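Local structure of meta cleavage compound hydrolase (Janthinobacterium, 1J1I) at residues I59-R64 / D270-T275; E216-V221 / D246-S251; L226-K231 / Y254-C259. The protein hydrolyses a carbon-carbon bond of the meta-cleavage product formed during bacterial carbazole degradation, probably releasing anthranilate, with an alpha/beta-hydrolase fold. All blocks are in the same frame, centred on the assembly; numbering follows the deposited sequence.

Contact 1: residues I59-R64 / D270-T275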
loop_
_atom_site.group_PDB
_atom_site.type_symbol
_atom_site.label_atom_id
_atom_site.label_comp_id
_atom_site.label_asym_id
_atom_site.label_seq_id
_atom_site.Cartn_x
_atom_site.Cartn_y
_atom_site.Cartn_z
ATOM N N ILE A 59 -16.903 4.484 -7.670
ATOM C CA ILE A 59 -17.058 4.582 -9.115
ATOM C C ILE A 59 -16.655 5.930 -9.723
ATOM O O ILE A 59 -15.873 5.960 -10.669
ATOM C CB ILE A 59 -18.505 4.242 -9.549
ATOM C CG1 ILE A 59 -18.827 2.793 -9.184
ATOM C CG2 ILE A 59 -18.660 4.426 -11.059
ATOM C CD1 ILE A 59 -20.289 2.423 -9.359
ATOM N N PRO A 60 -17.158 7.058 -9.175
ATOM C CA PRO A 60 -16.834 8.393 -9.695
ATOM C C PRO A 60 -15.339 8.653 -9.766
ATOM O O PRO A 60 -14.828 9.180 -10.754
ATOM C CB PRO A 60 -17.519 9.325 -8.692
ATOM C CG PRO A 60 -18.688 8.499 -8.219
ATOM C CD PRO A 60 -17.971 7.192 -7.957
ATOM N N ILE A 61 -14.643 8.282 -8.702
ATOM C CA ILE A 61 -13.209 8.492 -8.629
ATOM C C ILE A 61 -12.469 7.683 -9.689
ATOM O O ILE A 61 -11.648 8.218 -10.438
ATOM C CB ILE A 61 -12.675 8.113 -7.231
ATOM C CG1 ILE A 61 -13.414 8.922 -6.159
ATOM C CG2 ILE A 61 -11.185 8.374 -7.156
ATOM C CD1 ILE A 61 -13.116 8.486 -4.734
ATOM N N LEU A 62 -12.763 6.392 -9.758
ATOM C CA LEU A 62 -12.101 5.534 -10.728
ATOM C C LEU A 62 -12.466 5.920 -12.164
ATOM O O LEU A 62 -11.623 5.884 -13.059
ATOM C CB LEU A 62 -12.459 4.068 -10.459
ATOM C CG LEU A 62 -12.025 3.534 -9.089
ATOM C CD1 LEU A 62 -12.460 2.089 -8.934
ATOM C CD2 LEU A 62 -10.512 3.654 -8.947
ATOM N N ALA A 63 -13.719 6.308 -12.365
ATOM C CA ALA A 63 -14.212 6.680 -13.686
ATOM C C ALA A 63 -13.503 7.888 -14.301
ATOM O O ALA A 63 -13.662 8.173 -15.489
ATOM C CB ALA A 63 -15.715 6.928 -13.624
ATOM N N ARG A 64 -12.722 8.603 -13.501
ATOM C CA ARG A 64 -11.998 9.752 -14.024
ATOM C C ARG A 64 -10.830 9.275 -14.879
ATOM O O ARG A 64 -10.288 10.035 -15.683
ATOM C CB ARG A 64 -11.462 10.619 -12.881
ATOM C CG ARG A 64 -11.940 12.059 -12.925
ATOM C CD ARG A 64 -13.182 12.267 -12.076
ATOM N NE ARG A 64 -12.880 12.182 -10.648
ATOM C CZ ARG A 64 -13.757 12.432 -9.680
ATOM N NH1 ARG A 64 -15.000 12.786 -9.980
ATOM N NH2 ARG A 64 -13.389 12.331 -8.409
ATOM N N ASP A 270 -9.618 6.782 0.063
ATOM C CA ASP A 270 -8.373 6.079 0.327
ATOM C C ASP A 270 -8.279 4.857 -0.585
ATOM O O ASP A 270 -7.288 4.667 -1.285
ATOM C CB ASP A 270 -8.317 5.656 1.802
ATOM C CG ASP A 270 -6.983 5.026 2.184
ATOM O OD1 ASP A 270 -6.774 4.741 3.381
ATOM O OD2 ASP A 270 -6.147 4.812 1.286
ATOM N N PHE A 271 -9.321 4.035 -0.588
ATOM C CA PHE A 271 -9.323 2.840 -1.419
ATOM C C PHE A 271 -9.205 3.130 -2.914
ATOM O O PHE A 271 -8.432 2.476 -3.617
ATOM C CB PHE A 271 -10.593 2.019 -1.192
ATOM C CG PHE A 271 -10.693 0.837 -2.104
ATOM C CD1 PHE A 271 -10.033 -0.353 -1.798
ATOM C CD2 PHE A 271 -11.372 0.937 -3.315
ATOM C CE1 PHE A 271 -10.039 -1.422 -2.691
ATOM C CE2 PHE A 271 -11.381 -0.126 -4.212
ATOM C CZ PHE A 271 -10.714 -1.308 -3.898
ATOM N N ALA A 272 -9.992 4.090 -3.395
ATOM C CA ALA A 272 -9.993 4.449 -4.806
ATOM C C ALA A 272 -8.631 4.930 -5.278
ATOM O O ALA A 272 -8.180 4.567 -6.362
ATOM C CB ALA A 272 -11.048 5.527 -5.075
ATOM N N ASN A 273 -7.989 5.760 -4.464
ATOM C CA ASN A 273 -6.678 6.291 -4.804
ATOM C C ASN A 273 -5.613 5.208 -4.812
ATOM O O ASN A 273 -4.748 5.193 -5.682
ATOM C CB ASN A 273 -6.292 7.404 -3.829
ATOM C CG ASN A 273 -6.767 8.768 -4.292
ATOM O OD1 ASN A 273 -7.912 8.933 -4.712
ATOM N ND2 ASN A 273 -5.885 9.756 -4.212
ATOM N N ALA A 274 -5.677 4.302 -3.843
ATOM C CA ALA A 274 -4.713 3.214 -3.767
ATOM C C ALA A 274 -4.867 2.333 -5.007
ATOM O O ALA A 274 -3.880 1.821 -5.553
ATOM C CB ALA A 274 -4.951 2.391 -2.505
ATOM N N THR A 275 -6.110 2.162 -5.447
ATOM C CA THR A 275 -6.398 1.353 -6.627
ATOM C C THR A 275 -5.913 2.061 -7.892
ATOM O O THR A 275 -5.335 1.431 -8.776
ATOM C CB THR A 275 -7.904 1.070 -6.754
ATOM O OG1 THR A 275 -8.347 0.332 -5.608
ATOM C CG2 THR A 275 -8.195 0.263 -8.019
#
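I61 and A272 meet where the short helix 59-62 lies against the long C-terminal helix 268-281 of the alpha/beta-hydrolase fold. The methyl CB of A272 points at I61 and is gripped by both branches of that side chain, with I61 CG2 at 3.5 Å and I61 CD1 at 3.6 Å. CG2 of I61 stands anti to its backbone N (chi1 -57° for CG1), and it also approaches OD1 of N273, whose side chain crosses that of I61 at about a right angle. L62 starts off beside the contact but its end turns in: L62 CD2 comes to 3.6 Å from the carbonyl O of A272 and to 4.2 Å from CG2 of T275. The hydroxyl of T275 is turned back on its own helix, OG1 donating to F271 O over 2.9 Å from above the carbonyl plane, while T275 N reaches the same oxygen from the opposite face. I61 and L62 both continue onto L276. With no hydrogen bond between the two segments, the join rests on methyl groups fitted closely at a small alanine; T275 OG1 is satisfied within its own helix, the D270 carboxylate by Y254 OH and by W252 of the second subunit.

Contact 2: residues E216-V221 / D246-S251; sequences EFIRKV and DLIDDS
D246 and L247 end helix 238-247, the connecting helix of a beta-alpha-beta unit in the alpha/beta-hydrolase fold, and lean on the turn that follows helix 215-218. The carboxylate of D246 stays apart from the R219 guanidinium, OD2 lying 4.9 Å from R219 NH1, a separation at which any attraction is probably modest. L247 splits its two methyls: CD1 packs on I218 CG2 at 3.9 Å, while CD2 lies over one face of the R219 guanidinium, toward its rim, 3.2 Å from R219 NH2. A salt bridge from R219 NE to E216 OE2, its hydrogen bond weak at 3.5 Å and lying in the guanidinium plane, helps set that group. At I248 the chain leaves helical geometry, and its two branches reach different partners: CG1 touches CG2 of I218 at 3.8 Å, and CG2, anti to the backbone N, touches CG1 of V221 at 3.8 Å. D249 sends its carboxylate away to H258 of the second subunit, and its backbone N donates to a water, which in turn donates to R219 O and V221 O. A second water links D250 N to V221 O. S251 closes the type I turn begun at I248, its OG donating to I248 O over 2.7 Å.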
loop_
_atom_site.group_PDB
_atom_site.type_symbol
_atom_site.label_atom_id
_atom_site.label_comp_id
_atom_site.label_asym_id
_atom_site.label_seq_id
_atom_site.Cartn_x
_atom_site.Cartn_y
_atom_site.Cartn_z
ATOM N N GLU A 216 -2.419 -23.818 -2.459
ATOM C CA GLU A 216 -1.788 -24.178 -3.725
ATOM C C GLU A 216 -2.475 -23.523 -4.918
ATOM O O GLU A 216 -1.820 -23.181 -5.905
ATOM C CB GLU A 216 -1.771 -25.697 -3.902
ATOM C CG GLU A 216 -0.755 -26.394 -3.011
ATOM C CD GLU A 216 0.640 -25.835 -3.197
ATOM O OE1 GLU A 216 1.197 -25.975 -4.307
ATOM O OE2 GLU A 216 1.178 -25.247 -2.237
ATOM N N PHE A 217 -3.790 -23.356 -4.822
ATOM C CA PHE A 217 -4.566 -22.724 -5.885
ATOM C C PHE A 217 -4.212 -21.239 -5.927
ATOM O O PHE A 217 -3.999 -20.664 -6.995
ATOM C CB PHE A 217 -6.065 -22.880 -5.606
ATOM C CG PHE A 217 -6.953 -22.311 -6.681
ATOM C CD1 PHE A 217 -7.175 -23.016 -7.866
ATOM C CD2 PHE A 217 -7.593 -21.085 -6.501
ATOM C CE1 PHE A 217 -8.026 -22.514 -8.855
ATOM C CE2 PHE A 217 -8.447 -20.574 -7.483
ATOM C CZ PHE A 217 -8.664 -21.292 -8.663
ATOM N N ILE A 218 -4.151 -20.627 -4.748
ATOM C CA ILE A 218 -3.829 -19.208 -4.626
ATOM C C ILE A 218 -2.432 -18.885 -5.175
ATOM O O ILE A 218 -2.201 -17.812 -5.736
ATOM C CB ILE A 218 -3.963 -18.772 -3.137
ATOM C CG1 ILE A 218 -5.416 -18.967 -2.700
ATOM C CG2 ILE A 218 -3.525 -17.317 -2.951
ATOM C CD1 ILE A 218 -5.676 -18.709 -1.238
ATOM N N ARG A 219 -1.513 -19.832 -5.034
ATOM C CA ARG A 219 -0.146 -19.663 -5.511
ATOM C C ARG A 219 -0.097 -19.606 -7.043
ATOM O O ARG A 219 0.929 -19.246 -7.625
ATOM C CB ARG A 219 0.719 -20.820 -5.001
ATOM C CG ARG A 219 2.197 -20.496 -4.863
ATOM C CD ARG A 219 2.990 -21.733 -4.473
ATOM N NE ARG A 219 2.683 -22.215 -3.128
ATOM C CZ ARG A 219 3.105 -21.637 -2.005
ATOM N NH1 ARG A 219 3.858 -20.543 -2.052
ATOM N NH2 ARG A 219 2.787 -22.164 -0.831
ATOM N N LYS A 220 -1.211 -19.962 -7.682
ATOM C CA LYS A 220 -1.324 -19.953 -9.144
ATOM C C LYS A 220 -1.669 -18.575 -9.708
ATOM O O LYS A 220 -1.696 -18.388 -10.926
ATOM C CB LYS A 220 -2.396 -20.945 -9.610
ATOM C CG LYS A 220 -1.887 -22.323 -9.992
ATOM C CD LYS A 220 -1.282 -23.018 -8.818
ATOM C CE LYS A 220 -1.062 -24.494 -9.081
ATOM N NZ LYS A 220 -0.461 -25.065 -7.857
ATOM N N VAL A 221 -1.965 -17.615 -8.835
ATOM C CA VAL A 221 -2.277 -16.271 -9.313
ATOM C C VAL A 221 -0.963 -15.669 -9.813
ATOM O O VAL A 221 -0.048 -15.438 -9.029
ATOM C CB VAL A 221 -2.857 -15.387 -8.188
ATOM C CG1 VAL A 221 -3.101 -13.979 -8.715
ATOM C CG2 VAL A 221 -4.164 -15.993 -7.669
ATOM N N ASP A 246 2.500 -13.866 0.689
ATOM C CA ASP A 246 3.501 -14.921 0.633
ATOM C C ASP A 246 3.216 -15.870 -0.542
ATOM O O ASP A 246 4.130 -16.328 -1.229
ATOM C CB ASP A 246 3.482 -15.703 1.947
ATOM C CG ASP A 246 4.534 -16.786 1.996
ATOM O OD1 ASP A 246 5.737 -16.452 1.945
ATOM O OD2 ASP A 246 4.154 -17.972 2.082
ATOM N N LEU A 247 1.936 -16.138 -0.778
ATOM C CA LEU A 247 1.513 -17.052 -1.839
ATOM C C LEU A 247 1.511 -16.497 -3.259
ATOM O O LEU A 247 1.907 -17.189 -4.197
ATOM C CB LEU A 247 0.118 -17.584 -1.516
ATOM C CG LEU A 247 0.011 -18.380 -0.214
ATOM C CD1 LEU A 247 -1.452 -18.605 0.120
ATOM C CD2 LEU A 247 0.758 -19.702 -0.358
ATOM N N ILE A 248 1.051 -15.261 -3.424
ATOM C CA ILE A 248 0.989 -14.652 -4.748
ATOM C C ILE A 248 2.311 -13.942 -5.073
ATOM O O ILE A 248 2.654 -12.918 -4.479
ATOM C CB ILE A 248 -0.209 -13.681 -4.820
ATOM C CG1 ILE A 248 -1.487 -14.438 -4.437
ATOM C CG2 ILE A 248 -0.351 -13.106 -6.233
ATOM C CD1 ILE A 248 -2.737 -13.576 -4.360
ATOM N N ASP A 249 3.055 -14.493 -6.026
ATOM C CA ASP A 249 4.357 -13.935 -6.384
ATOM C C ASP A 249 4.391 -12.481 -6.837
ATOM O O ASP A 249 5.318 -11.749 -6.489
ATOM C CB ASP A 249 5.034 -14.783 -7.457
ATOM C CG ASP A 249 6.516 -14.475 -7.573
ATOM O OD1 ASP A 249 7.262 -14.810 -6.632
ATOM O OD2 ASP A 249 6.930 -13.886 -8.587
ATOM N N ASP A 250 3.412 -12.055 -7.626
ATOM C CA ASP A 250 3.420 -10.671 -8.081
ATOM C C ASP A 250 2.397 -9.827 -7.334
ATOM O O ASP A 250 1.663 -9.034 -7.931
ATOM C CB ASP A 250 3.163 -10.602 -9.586
ATOM C CG ASP A 250 3.767 -9.358 -10.216
ATOM O OD1 ASP A 250 4.851 -8.938 -9.754
ATOM O OD2 ASP A 250 3.176 -8.812 -11.173
ATOM N N SER A 251 2.362 -9.986 -6.019
ATOM C CA SER A 251 1.409 -9.235 -5.214
ATOM C C SER A 251 2.015 -8.114 -4.377
ATOM O O SER A 251 3.083 -8.260 -3.780
ATOM C CB SER A 251 0.625 -10.176 -4.291
ATOM O OG SER A 251 1.464 -10.823 -3.347
HETATM O O HOH W 1 1.991 -16.609 -7.719
HETATM O O HOH W 2 1.105 -12.962 -9.075
#

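Contact 3: residues L226-K231 / Y254-C259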
loop_
_atom_site.group_PDB
_atom_site.type_symbol
_atom_site.label_atom_id
_atom_site.label_comp_id
_atom_site.label_asym_id
_atom_site.label_seq_id
_atom_site.Cartn_x
_atom_site.Cartn_y
_atom_site.Cartn_z
ATOM N N LEU A 226 -3.005 -6.695 -6.054
ATOM C CA LEU A 226 -2.948 -5.754 -4.942
ATOM C C LEU A 226 -3.839 -6.348 -3.852
ATOM O O LEU A 226 -5.042 -6.519 -4.052
ATOM C CB LEU A 226 -3.499 -4.387 -5.361
ATOM C CG LEU A 226 -2.992 -3.106 -4.681
ATOM C CD1 LEU A 226 -4.163 -2.154 -4.467
ATOM C CD2 LEU A 226 -2.313 -3.418 -3.368
ATOM N N VAL A 227 -3.241 -6.694 -2.716
ATOM C CA VAL A 227 -3.995 -7.252 -1.598
ATOM C C VAL A 227 -4.288 -6.087 -0.652
ATOM O O VAL A 227 -3.372 -5.549 -0.020
ATOM C CB VAL A 227 -3.180 -8.338 -0.845
ATOM C CG1 VAL A 227 -3.996 -8.909 0.304
ATOM C CG2 VAL A 227 -2.776 -9.453 -1.811
ATOM N N VAL A 228 -5.554 -5.680 -0.587
ATOM C CA VAL A 228 -5.971 -4.574 0.280
ATOM C C VAL A 228 -6.589 -5.178 1.528
ATOM O O VAL A 228 -7.415 -6.087 1.435
ATOM C CB VAL A 228 -7.008 -3.668 -0.418
ATOM C CG1 VAL A 228 -7.429 -2.538 0.517
ATOM C CG2 VAL A 228 -6.422 -3.100 -1.703
ATOM N N GLN A 229 -6.214 -4.662 2.695
ATOM C CA GLN A 229 -6.704 -5.230 3.937
ATOM C C GLN A 229 -6.864 -4.247 5.090
ATOM O O GLN A 229 -5.968 -3.438 5.365
ATOM C CB GLN A 229 -5.757 -6.350 4.371
ATOM C CG GLN A 229 -6.151 -7.071 5.642
ATOM C CD GLN A 229 -7.448 -7.837 5.491
ATOM O OE1 GLN A 229 -7.663 -8.530 4.495
ATOM N NE2 GLN A 229 -8.319 -7.724 6.486
ATOM N N GLY A 230 -8.010 -4.339 5.757
ATOM C CA GLY A 230 -8.287 -3.497 6.910
ATOM C C GLY A 230 -7.637 -4.162 8.109
ATOM O O GLY A 230 -7.766 -5.369 8.307
ATOM N N LYS A 231 -6.922 -3.381 8.908
ATOM C CA LYS A 231 -6.237 -3.919 10.073
ATOM C C LYS A 231 -7.204 -4.456 11.117
ATOM O O LYS A 231 -6.875 -5.387 11.852
ATOM C CB LYS A 231 -5.339 -2.839 10.699
ATOM C CG LYS A 231 -3.869 -3.228 10.768
ATOM C CD LYS A 231 -3.028 -2.212 11.536
ATOM C CE LYS A 231 -2.394 -1.171 10.617
ATOM N NZ LYS A 231 -1.522 -0.219 11.383
ATOM N N TYR A 254 -1.444 -3.516 0.628
ATOM C CA TYR A 254 -1.870 -2.202 1.113
ATOM C C TYR A 254 -2.697 -2.434 2.371
ATOM O O TYR A 254 -3.845 -2.888 2.308
ATOM C CB TYR A 254 -2.707 -1.453 0.072
ATOM C CG TYR A 254 -2.996 -0.013 0.457
ATOM C CD1 TYR A 254 -1.955 0.874 0.727
ATOM C CD2 TYR A 254 -4.307 0.457 0.574
ATOM C CE1 TYR A 254 -2.202 2.188 1.107
ATOM C CE2 TYR A 254 -4.567 1.775 0.951
ATOM C CZ TYR A 254 -3.506 2.633 1.221
ATOM O OH TYR A 254 -3.739 3.926 1.620
ATOM N N ILE A 255 -2.099 -2.114 3.515
ATOM C CA ILE A 255 -2.735 -2.314 4.809
ATOM C C ILE A 255 -3.255 -0.982 5.330
ATOM O O ILE A 255 -2.511 0.000 5.405
ATOM C CB ILE A 255 -1.730 -2.919 5.805
ATOM C CG1 ILE A 255 -0.947 -4.057 5.130
ATOM C CG2 ILE A 255 -2.457 -3.437 7.029
ATOM C CD1 ILE A 255 -1.789 -5.246 4.699
ATOM N N ILE A 256 -4.534 -0.967 5.697
ATOM C CA ILE A 256 -5.210 0.238 6.168
ATOM C C ILE A 256 -5.614 0.170 7.642
ATOM O O ILE A 256 -6.257 -0.787 8.082
ATOM C CB ILE A 256 -6.485 0.487 5.325
ATOM C CG1 ILE A 256 -6.128 0.535 3.837
ATOM C CG2 ILE A 256 -7.166 1.776 5.756
ATOM C CD1 ILE A 256 -7.357 0.614 2.919
ATOM N N PRO A 257 -5.234 1.190 8.429
ATOM C CA PRO A 257 -5.581 1.210 9.854
ATOM C C PRO A 257 -7.016 1.704 10.052
ATOM O O PRO A 257 -7.577 2.348 9.167
ATOM C CB PRO A 257 -4.556 2.177 10.437
ATOM C CG PRO A 257 -4.442 3.218 9.332
ATOM C CD PRO A 257 -4.373 2.337 8.074
ATOM N N HIS A 258 -7.606 1.387 11.205
ATOM C CA HIS A 258 -8.963 1.833 11.524
ATOM C C HIS A 258 -9.896 1.520 10.365
ATOM O O HIS A 258 -10.661 2.370 9.905
ATOM C CB HIS A 258 -8.934 3.335 11.787
ATOM C CG HIS A 258 -7.820 3.755 12.693
ATOM N ND1 HIS A 258 -7.016 4.845 12.432
ATOM C CD2 HIS A 258 -7.359 3.215 13.845
ATOM C CE1 HIS A 258 -6.107 4.955 13.383
ATOM N NE2 HIS A 258 -6.293 3.979 14.253
ATOM N N CYS A 259 -9.822 0.279 9.907
ATOM C CA CYS A 259 -10.601 -0.169 8.773
ATOM C C CYS A 259 -11.061 -1.595 9.004
ATOM O O CYS A 259 -10.276 -2.453 9.410
ATOM C CB CYS A 259 -9.724 -0.089 7.519
ATOM S SG CYS A 259 -10.518 -0.543 5.979
#
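Strands 226-230 and 254-256 run parallel, their axes 13° apart and 4.8 Å at closest approach, as neighbours in the beta-alpha-beta unit of the alpha/beta-hydrolase sheet. Four backbone bonds join them: Y254 N to V227 O, Q229 N to Y254 O, I256 N to Q229 O and K231 N to I256 O, the last 2.8 Å long. V228, Y254 and I256 share one face of the sheet. There V228 CG1 meets I256 CD1 at 4.0 Å and approaches the edge of the Y254 ring, whose OH is hydrogen-bonded to D270 OD2 of helix 268-281. On the other face Q229 CB touches I255 CD1. The Q229 chain bends at chi2 (65°), and NE2 donates to G230 O as well as, weakly, to D233, a probable active-site residue. K231 crosses I255 at about a right angle, its CG 4.0 Å from I255 CG2. Further out, K231 CE lies 4.0 Å from P257 CB, and NZ hydrogen-bonds to S251 O and L245 O of the second subunit. An alanine at K231 would probably leave those two carbonyls without their ammonium partner and open a gap beside I255 and P257. G230 CA packs against the loop after strand 251-256, 3.4 Å from C259 O and 3.8 Å from C259 SG.

From the N terminus, the chain passes first through 59-64, whose partner 270-275 comes only in the C-terminal helix; contact 1 thus closes a loop of 205 intervening residues, with contacts 2 and 3 nested inside. These two cross, their segments alternating as 216-221, 226-231, 246-251 and 254-259, so the turn after helix 215-218, strand 225-230, the end of helix 238-247 and strand 251-256 are interlocked. Contact 1 ties the short helix 59-62, between strands 38-42 and 67-71, to helix 268-281, and it touches contact 3 through D270 and Y254, F271 and V228. S251 and V227 join contacts 2 and 3. Contacts 1 and 2 stay about 12 Å apart at their nearest atoms, yet all three reach the second subunit.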